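Local atomic coordinates of Dbv8 protein (Nonomuraea, PDB entry 4MFZ), a protein that probably transfers long fatty acyl groups from acyl-CoA to amino groups of glycopeptide antibiotics, as a GNAT-type N-acyltransferase. Residues V111-G116 and L188-V193; L199-A204 and P238-H243. One frame throughout, in Å; residues are numbered along the deposited sequence.

Interaction 1: V111-G116 and L188-V193; sequences VKVRGG and LVRGLV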
loop_
_atom_site.group_PDB
_atom_site.type_symbol
_atom_site.label_atom_id
_atom_site.label_comp_id
_atom_site.label_asym_id
_atom_site.label_seq_id
_atom_site.Cartn_x
_atom_site.Cartn_y
_atom_site.Cartn_z
ATOM N N VAL A 111 1.365 1.615 17.712
ATOM C CA VAL A 111 1.236 3.058 17.496
ATOM C C VAL A 111 0.710 3.296 16.078
ATOM O O VAL A 111 1.219 2.728 15.106
ATOM C CB VAL A 111 2.563 3.833 17.805
ATOM C CG1 VAL A 111 3.710 3.360 16.946
ATOM C CG2 VAL A 111 2.410 5.337 17.606
ATOM N N LYS A 112 -0.322 4.109 15.950
ATOM C CA LYS A 112 -0.808 4.455 14.624
ATOM C C LYS A 112 0.088 5.530 14.052
ATOM O O LYS A 112 0.342 6.536 14.708
ATOM C CB LYS A 112 -2.251 4.931 14.664
ATOM C CG LYS A 112 -3.251 3.805 14.822
ATOM C CD LYS A 112 -4.676 4.325 14.669
ATOM C CE LYS A 112 -5.634 3.201 14.294
ATOM N NZ LYS A 112 -7.004 3.729 14.034
ATOM N N VAL A 113 0.616 5.294 12.853
ATOM C CA VAL A 113 1.383 6.334 12.158
ATOM C C VAL A 113 0.762 6.571 10.787
ATOM O O VAL A 113 0.935 5.782 9.850
ATOM C CB VAL A 113 2.897 6.011 12.055
ATOM C CG1 VAL A 113 3.616 7.060 11.232
ATOM C CG2 VAL A 113 3.527 5.909 13.428
ATOM N N ARG A 114 0.002 7.645 10.686
ATOM C CA ARG A 114 -0.403 8.145 9.388
ATOM C C ARG A 114 0.815 8.870 8.810
ATOM O O ARG A 114 1.392 9.777 9.455
ATOM C CB ARG A 114 -1.590 9.117 9.507
ATOM C CG ARG A 114 -2.374 9.327 8.207
ATOM C CD ARG A 114 -3.227 8.114 7.864
ATOM N NE ARG A 114 -3.773 8.191 6.510
ATOM C CZ ARG A 114 -4.563 7.270 5.951
ATOM N NH1 ARG A 114 -4.909 6.172 6.626
ATOM N NH2 ARG A 114 -5.010 7.441 4.704
ATOM N N GLY A 115 1.215 8.462 7.610
ATOM C CA GLY A 115 2.242 9.206 6.872
ATOM C C GLY A 115 1.592 10.502 6.428
ATOM O O GLY A 115 0.508 10.873 6.905
ATOM N N GLY A 116 2.204 11.207 5.500
ATOM C CA GLY A 116 1.504 12.385 5.000
ATOM C C GLY A 116 0.388 12.044 4.033
ATOM O O GLY A 116 0.206 10.866 3.674
ATOM N N LEU A 188 4.213 -0.392 5.309
ATOM C CA LEU A 188 5.175 -1.392 4.842
ATOM C C LEU A 188 6.607 -0.977 5.185
ATOM O O LEU A 188 7.391 -1.774 5.700
ATOM C CB LEU A 188 5.033 -1.577 3.337
ATOM C CG LEU A 188 5.941 -2.664 2.718
ATOM C CD1 LEU A 188 5.231 -3.313 1.517
ATOM C CD2 LEU A 188 7.262 -2.053 2.315
ATOM N N VAL A 189 6.936 0.284 4.932
ATOM C CA VAL A 189 8.288 0.757 5.197
ATOM C C VAL A 189 8.581 1.001 6.695
ATOM O O VAL A 189 9.746 1.161 7.075
ATOM C CB VAL A 189 8.687 1.980 4.301
ATOM C CG1 VAL A 189 8.423 3.295 5.003
ATOM C CG2 VAL A 189 10.167 1.902 3.953
ATOM N N ARG A 190 7.532 0.996 7.519
ATOM C CA ARG A 190 7.671 0.911 8.966
ATOM C C ARG A 190 7.764 -0.525 9.485
ATOM O O ARG A 190 7.607 -0.736 10.681
ATOM C CB ARG A 190 6.503 1.583 9.677
ATOM C CG ARG A 190 6.579 3.090 9.810
ATOM C CD ARG A 190 5.300 3.604 10.488
ATOM N NE ARG A 190 5.273 3.202 11.882
ATOM C CZ ARG A 190 4.277 2.574 12.503
ATOM N NH1 ARG A 190 3.146 2.309 11.889
ATOM N NH2 ARG A 190 4.439 2.230 13.778
ATOM N N GLY A 191 8.006 -1.504 8.603
ATOM C CA GLY A 191 8.290 -2.883 9.042
ATOM C C GLY A 191 7.076 -3.657 9.514
ATOM O O GLY A 191 7.210 -4.621 10.248
ATOM N N LEU A 192 5.897 -3.259 9.062
ATOM C CA LEU A 192 4.617 -3.834 9.516
ATOM C C LEU A 192 3.833 -4.604 8.436
ATOM O O LEU A 192 2.683 -5.027 8.674
ATOM C CB LEU A 192 3.702 -2.702 10.041
ATOM C CG LEU A 192 3.614 -2.479 11.562
ATOM C CD1 LEU A 192 4.876 -2.904 12.274
ATOM C CD2 LEU A 192 3.230 -1.053 11.987
ATOM N N VAL A 193 4.410 -4.731 7.245
ATOM C CA VAL A 193 3.761 -5.516 6.167
ATOM C C VAL A 193 4.812 -6.455 5.599
ATOM O O VAL A 193 5.940 -6.029 5.319
ATOM C CB VAL A 193 3.179 -4.619 5.024
ATOM C CG1 VAL A 193 2.487 -5.456 3.940
ATOM C CG2 VAL A 193 2.187 -3.570 5.575
HETATM O O HOH W 1 0.874 1.005 12.919
HETATM O O HOH W 2 1.726 3.261 9.422
#
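Arg190, near the end of helix 182-192, reaches across to loop residues Val111 and Val113, and nearly the whole contact runs through its long side chain. The tight part is methyl packing on the flat of the guanidinium: Val113 lays its CG2 over the centre of one face, 3.5 Å from Arg190 CZ, while its CG1, anti to the backbone N (chi1 175°), lies 3.9 Å from Arg190 CD. The arginine chain bends at chi3 (70°), bringing the guanidinium alongside Val113. Val111 meets the far end of the group, its CG1 3.4 Å from Arg190 NH2, with the two side chains roughly perpendicular. The looser side is bridged by water. Two waters lie in the guanidinium plane at its edge and both accept from Arg190 NH1, water 1 at 2.8 Å. Water 2 O is 3.0 Å from Arg190 NH1, and the pair donate in turn to Val111 O and Val113 O. NH2 is held elsewhere, by the carbonyl of His105, so bonds at NH1 and NH2 together with the methyl on its face should fix the rotation of the group. Just beyond, Gly191 takes a positive phi as the C-prime residue, its N hydrogen-bonded to Leu188 O at 3.0 Å and the next N, of Leu192, to Leu187 O; this pair of bonds is the Schellman motif that ends the helix, directly before strand 193-196.

Interaction 2: L199-A204 and P238-H243; sequences LQYNLA and PFFERH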
loop_
_atom_site.group_PDB
_atom_site.type_symbol
_atom_site.label_atom_id
_atom_site.label_comp_id
_atom_site.label_asym_id
_atom_site.label_seq_id
_atom_site.Cartn_x
_atom_site.Cartn_y
_atom_site.Cartn_z
ATOM N N LEU A 199 0.755 -13.410 -1.231
ATOM C CA LEU A 199 -0.118 -12.626 -0.359
ATOM C C LEU A 199 0.679 -11.731 0.568
ATOM O O LEU A 199 1.838 -12.042 0.880
ATOM C CB LEU A 199 -1.029 -13.563 0.478
ATOM C CG LEU A 199 -1.868 -14.633 -0.233
ATOM C CD1 LEU A 199 -2.797 -15.344 0.759
ATOM C CD2 LEU A 199 -2.724 -14.084 -1.355
ATOM N N GLN A 200 0.045 -10.646 1.018
ATOM C CA GLN A 200 0.649 -9.707 1.987
ATOM C C GLN A 200 -0.087 -9.748 3.347
ATOM O O GLN A 200 -1.295 -9.945 3.412
ATOM C CB GLN A 200 0.612 -8.260 1.470
ATOM C CG GLN A 200 1.584 -7.891 0.340
ATOM C CD GLN A 200 1.277 -6.514 -0.249
ATOM O OE1 GLN A 200 0.140 -6.046 -0.194
ATOM N NE2 GLN A 200 2.280 -5.874 -0.837
ATOM N N TYR A 201 0.649 -9.567 4.430
ATOM C CA TYR A 201 0.052 -9.643 5.752
ATOM C C TYR A 201 0.549 -8.441 6.524
ATOM O O TYR A 201 1.752 -8.177 6.520
ATOM C CB TYR A 201 0.520 -10.907 6.475
ATOM C CG TYR A 201 0.205 -12.173 5.729
ATOM C CD1 TYR A 201 1.113 -12.702 4.798
ATOM C CD2 TYR A 201 -1.012 -12.838 5.937
ATOM C CE1 TYR A 201 0.803 -13.860 4.084
ATOM C CE2 TYR A 201 -1.319 -14.004 5.240
ATOM C CZ TYR A 201 -0.411 -14.510 4.322
ATOM O OH TYR A 201 -0.740 -15.661 3.637
ATOM N N ASN A 202 -0.355 -7.722 7.184
ATOM C CA ASN A 202 0.096 -6.680 8.093
ATOM C C ASN A 202 -0.231 -6.987 9.554
ATOM O O ASN A 202 -1.269 -7.538 9.867
ATOM C CB ASN A 202 -0.385 -5.295 7.682
ATOM C CG ASN A 202 -1.861 -5.122 7.843
ATOM O OD1 ASN A 202 -2.651 -5.729 7.108
ATOM N ND2 ASN A 202 -2.258 -4.249 8.776
ATOM N N LEU A 203 0.700 -6.642 10.421
ATOM C CA LEU A 203 0.576 -6.906 11.827
ATOM C C LEU A 203 -0.341 -5.833 12.383
ATOM O O LEU A 203 0.084 -4.699 12.535
ATOM C CB LEU A 203 1.960 -6.805 12.463
ATOM C CG LEU A 203 2.994 -7.836 11.995
ATOM C CD1 LEU A 203 4.375 -7.217 11.893
ATOM C CD2 LEU A 203 3.036 -9.057 12.915
ATOM N N ALA A 204 -1.584 -6.193 12.675
ATOM C CA ALA A 204 -2.593 -5.231 13.131
ATOM C C ALA A 204 -3.090 -5.546 14.551
ATOM O O ALA A 204 -2.700 -6.550 15.139
ATOM C CB ALA A 204 -3.761 -5.208 12.148
ATOM N N PRO A 238 3.670 -19.690 11.008
ATOM C CA PRO A 238 5.023 -19.899 11.542
ATOM C C PRO A 238 6.027 -18.788 11.211
ATOM O O PRO A 238 7.030 -18.641 11.916
ATOM C CB PRO A 238 5.474 -21.226 10.907
ATOM C CG PRO A 238 4.500 -21.499 9.811
ATOM C CD PRO A 238 3.229 -20.805 10.159
ATOM N N PHE A 239 5.784 -18.041 10.140
ATOM C CA PHE A 239 6.664 -16.916 9.810
ATOM C C PHE A 239 6.600 -15.882 10.932
ATOM O O PHE A 239 7.654 -15.419 11.399
ATOM C CB PHE A 239 6.272 -16.276 8.468
ATOM C CG PHE A 239 7.060 -15.039 8.123
ATOM C CD1 PHE A 239 8.277 -15.134 7.448
ATOM C CD2 PHE A 239 6.567 -13.764 8.445
ATOM C CE1 PHE A 239 8.998 -13.987 7.121
ATOM C CE2 PHE A 239 7.285 -12.618 8.111
ATOM C CZ PHE A 239 8.496 -12.730 7.448
ATOM N N PHE A 240 5.386 -15.521 11.345
ATOM C CA PHE A 240 5.216 -14.452 12.329
ATOM C C PHE A 240 5.547 -14.912 13.749
ATOM O O PHE A 240 5.874 -14.097 14.611
ATOM C CB PHE A 240 3.821 -13.809 12.234
ATOM C CG PHE A 240 3.644 -12.962 11.003
ATOM C CD1 PHE A 240 4.298 -11.720 10.889
ATOM C CD2 PHE A 240 2.883 -13.421 9.925
ATOM C CE1 PHE A 240 4.171 -10.959 9.726
ATOM C CE2 PHE A 240 2.760 -12.661 8.762
ATOM C CZ PHE A 240 3.409 -11.426 8.672
ATOM N N GLU A 241 5.460 -16.221 13.985
ATOM C CA GLU A 241 5.889 -16.808 15.253
ATOM C C GLU A 241 7.417 -16.810 15.335
ATOM O O GLU A 241 8.002 -16.507 16.382
ATOM C CB GLU A 241 5.326 -18.229 15.390
ATOM C CG GLU A 241 5.957 -19.070 16.493
ATOM C CD GLU A 241 5.707 -18.529 17.900
ATOM O OE1 GLU A 241 6.459 -18.935 18.820
ATOM O OE2 GLU A 241 4.773 -17.710 18.096
ATOM N N ARG A 242 8.061 -17.155 14.230
ATOM C CA ARG A 242 9.507 -17.093 14.172
ATOM C C ARG A 242 10.034 -15.656 14.330
ATOM O O ARG A 242 11.011 -15.429 15.053
ATOM C CB ARG A 242 10.024 -17.708 12.868
ATOM C CG ARG A 242 11.525 -17.626 12.706
ATOM C CD ARG A 242 11.965 -18.147 11.350
ATOM N NE ARG A 242 12.008 -19.609 11.307
ATOM C CZ ARG A 242 13.027 -20.346 11.760
ATOM N NH1 ARG A 242 14.094 -19.754 12.296
ATOM N NH2 ARG A 242 12.987 -21.677 11.683
ATOM N N HIS A 243 9.411 -14.694 13.649
ATOM C CA HIS A 243 10.000 -13.347 13.573
ATOM C C HIS A 243 9.355 -12.289 14.445
ATOM O O HIS A 243 9.992 -11.272 14.741
ATOM C CB HIS A 243 10.070 -12.862 12.140
ATOM C CG HIS A 243 10.819 -13.790 11.218
ATOM N ND1 HIS A 243 12.165 -13.922 11.254
ATOM C CD2 HIS A 243 10.362 -14.637 10.197
ATOM C CE1 HIS A 243 12.557 -14.810 10.311
ATOM N NE2 HIS A 243 11.449 -15.250 9.662
#
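Strand 199-204 and the C-terminal part of helix 226-243 face one another with their backbones well separated, the nearest CA atoms, those of Leu203 and Phe240, being 8.9 Å apart. This is helix-on-sheet packing in the GNAT-like C-terminal domain: strand 199-205 runs between antiparallel neighbours 193-196 and 211-216, and the helix lies against one side of the sheet. Phe240 bridges the gap. Its CG stands beside the backbone N and anti to the carbonyl carbon (chi1 -72°), which sends the ring toward the strand, where Tyr201 and Leu203 meet it from the same side of its plane. These alternate strand residues touch different carbons of the ring: Tyr201 CB is 3.7 Å from both Phe240 CE2 and Phe240 CZ, whereas Leu203 approaches through its CD2 branch. Both meet the ring obliquely. On the face turned away from them, Phe239 CD2 lies 3.7 Å above the centre of the Phe240 ring. All three residues that touch across the contact are buried and meet through carbon alone. The Tyr201 ring continues past Phe240, and its hydroxyl is hydrogen-bonded to Ser232 OG, earlier in the same helix. Nearer the root of the Phe240 side chain, Leu203 CD2 comes to 3.6 Å from Phe240 CD1.

Overall arrangement
Interactions 1 and 2 follow each other in sequence, and their centres are 15 Å apart. Interaction 1 belongs to the N-terminal acyltransferase part of the chain and interaction 2 to the GNAT-like C-terminal part, yet they touch directly: Leu192 O and Leu203 N are 3.1 Å apart, a probable hydrogen bond, and Val193 CG2 packs 3.7 Å from Asn202 CB. The end of helix 182-192 is thereby joined to the strand that Phe240 covers. The side chain of Tyr201 in interaction 2 is about 9 Å from the bound decanoyl-CoA, so this residue at least is not in direct contact with the ligand. In interaction 1, the Val111 side chain is about 5 Å from a sodium ion.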